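Putative thioesterase (Syntrophus aciditrophicus SB, PDB 3HDU) probably hydrolyses thioester bonds, as a member of the hotdog-fold thioesterase superfamily, PaaI-like branch. Local coordinates at the interface of chains A and B. Coordinates in Å, arbitrary orientation; residue numbers count along the deposited sequence, not the author numbering. Chains: chain A/B, putative thioesterase.

The interface of chains A and B. Residues chain A 19-20, 98, 101; chain B 56-57, 60.
The backbone carbonyl oxygen of B:Ala56 rests against the methyl CG2 of A:Ile98, with 3.6 Å between O and CG2, a van der Waals contact and not a hydrogen bond. Around it the packing is apolar and centres on B:Ile57, whose two branches both touch CG2 of A:Ile19, while CD1 goes on to A:Phe20 and CG2 to A:Ile98. Its CG1 lies between the backbone N and the carbonyl carbon (chi1 56°), and the extended chain beyond it (chi2 174°) carries the delta-methyl to the ring of A:Phe20. There CD1 of B:Ile57 sits over one face, shifted toward the rim, 3.9 Å from the ring centroid in a CH-pi contact. The gamma-methyl CG2 of B:Ile57 touches both isoleucines, 3.7 Å from CG2 of A:Ile19 and 3.7 Å from CD1 of A:Ile98. The other arm of A:Ile19 reaches B:Ala56, CD1 to CB 3.9 Å. The side chain of selenomethionine B:Met60 crosses that of A:Phe20 at about a right angle, SE meeting the far corner of the ring 3.8 Å from CZ. A bend at chi3 (-67°) then turns its methyl CE toward A:Leu101, where it lies 3.8 Å from CD1. Replacing A:Phe20 with an alanine would probably leave the delta-methyl of B:Ile57 and the selenium of B:Met60 without their shared aromatic partner, weakening the packing between chains. In the fold, the loop residues B:Ala56 and B:Ile57 and the start of helix 58-85 of chain B insert between helix 7-22 of chain A and its 3-10 helix 98-100 with the following strand 101-103; two-fold symmetry repeats the patch with the chains exchanged, consistent with a hotdog-fold dimer.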
ATOM      1  N   ILE A  19      23.381  12.606 -21.184  1.00 74.59           N
ATOM      2  CA  ILE A  19      22.071  11.951 -21.340  1.00 74.46           C
ATOM      3  C   ILE A  19      20.924  12.727 -20.677  1.00 74.62           C
ATOM      4  O   ILE A  19      19.882  12.927 -21.304  1.00 74.84           O
ATOM      5  CB  ILE A  19      22.104  10.473 -20.815  1.00 74.44           C
ATOM      6  CG1 ILE A  19      23.040   9.613 -21.680  1.00 74.21           C
ATOM      7  CG2 ILE A  19      20.705   9.835 -20.823  1.00 74.24           C
ATOM      8  CD1 ILE A  19      23.296   8.232 -21.119  1.00 74.13           C
ATOM      9  N   PHE A  20      21.136  13.179 -19.440  1.00 74.71           N
ATOM     10  CA  PHE A  20      20.108  13.897 -18.656  1.00 74.87           C
ATOM     11  C   PHE A  20      19.987  15.418 -18.890  1.00 75.14           C
ATOM     12  O   PHE A  20      18.863  15.932 -18.948  1.00 75.12           O
ATOM     13  CB  PHE A  20      20.275  13.591 -17.155  1.00 74.90           C
ATOM     14  CG  PHE A  20      19.854  12.192 -16.775  1.00 75.01           C
ATOM     15  CD1 PHE A  20      20.740  11.115 -16.895  1.00 75.03           C
ATOM     16  CD2 PHE A  20      18.559  11.944 -16.311  1.00 74.89           C
ATOM     17  CE1 PHE A  20      20.348   9.811 -16.549  1.00 75.00           C
ATOM     18  CE2 PHE A  20      18.154  10.644 -15.962  1.00 75.05           C
ATOM     19  CZ  PHE A  20      19.053   9.575 -16.083  1.00 74.98           C
ATOM     20  N   ILE A  98      21.521   1.433 -19.276  1.00 69.99           N
ATOM     21  CA  ILE A  98      20.564   2.506 -18.912  1.00 70.13           C
ATOM     22  C   ILE A  98      19.296   2.551 -19.793  1.00 70.35           C
ATOM     23  O   ILE A  98      18.242   2.981 -19.327  1.00 71.33           O
ATOM     24  CB  ILE A  98      21.244   3.916 -18.844  1.00 70.04           C
ATOM     25  CG1 ILE A  98      20.463   4.858 -17.913  1.00 70.01           C
ATOM     26  CG2 ILE A  98      21.436   4.514 -20.241  1.00 69.66           C
ATOM     27  CD1 ILE A  98      21.153   6.191 -17.663  1.00 70.01           C
ATOM     28  N   LEU A 101      16.387   0.230 -18.380  1.00 71.80           N
ATOM     29  CA  LEU A 101      15.686   0.643 -17.147  1.00 71.70           C
ATOM     30  C   LEU A 101      14.263   1.122 -17.462  1.00 71.63           C
ATOM     31  O   LEU A 101      14.073   2.001 -18.308  1.00 71.92           O
ATOM     32  CB  LEU A 101      16.452   1.743 -16.386  1.00 71.46           C
ATOM     33  CG  LEU A 101      17.729   1.313 -15.656  1.00 71.43           C
ATOM     34  CD1 LEU A 101      18.512   2.516 -15.166  1.00 71.06           C
ATOM     35  CD2 LEU A 101      17.402   0.384 -14.491  1.00 71.30           C
TER
ATOM     36  N   ALA B  56      18.816   7.500 -25.264  1.00 70.75           N
ATOM     37  CA  ALA B  56      19.404   6.529 -24.324  1.00 70.77           C
ATOM     38  C   ALA B  56      18.525   6.145 -23.133  1.00 71.10           C
ATOM     39  O   ALA B  56      18.728   5.078 -22.566  1.00 71.45           O
ATOM     40  CB  ALA B  56      20.756   7.026 -23.818  1.00 70.59           C
ATOM     41  N   ILE B  57      17.588   7.016 -22.740  1.00 71.23           N
ATOM     42  CA  ILE B  57      16.654   6.764 -21.624  1.00 71.03           C
ATOM     43  C   ILE B  57      15.200   6.934 -22.098  1.00 71.31           C
ATOM     44  O   ILE B  57      14.368   7.526 -21.411  1.00 70.91           O
ATOM     45  CB  ILE B  57      16.996   7.633 -20.364  1.00 70.90           C
ATOM     46  CG1 ILE B  57      17.033   9.138 -20.695  1.00 70.94           C
ATOM     47  CG2 ILE B  57      18.323   7.185 -19.772  1.00 70.65           C
ATOM     48  CD1 ILE B  57      17.221  10.033 -19.487  1.00 70.94           C
HETATM   49  N   MSE B  60      12.583   5.241 -19.806  1.00 69.18           N
HETATM   50  CA  MSE B  60      12.519   6.044 -18.587  1.00 68.20           C
HETATM   51  C   MSE B  60      11.648   7.283 -18.796  1.00 69.23           C
HETATM   52  O   MSE B  60      10.753   7.538 -17.992  1.00 70.02           O
HETATM   53  CB  MSE B  60      13.934   6.444 -18.172  1.00 67.55           C
HETATM   54  CG  MSE B  60      14.077   7.024 -16.797  1.00 66.76           C
HETATM   55 SE   MSE B  60      15.936   7.376 -16.421  0.75 65.67          SE
HETATM   56  CE  MSE B  60      16.610   5.572 -16.371  1.00 65.14           C
TER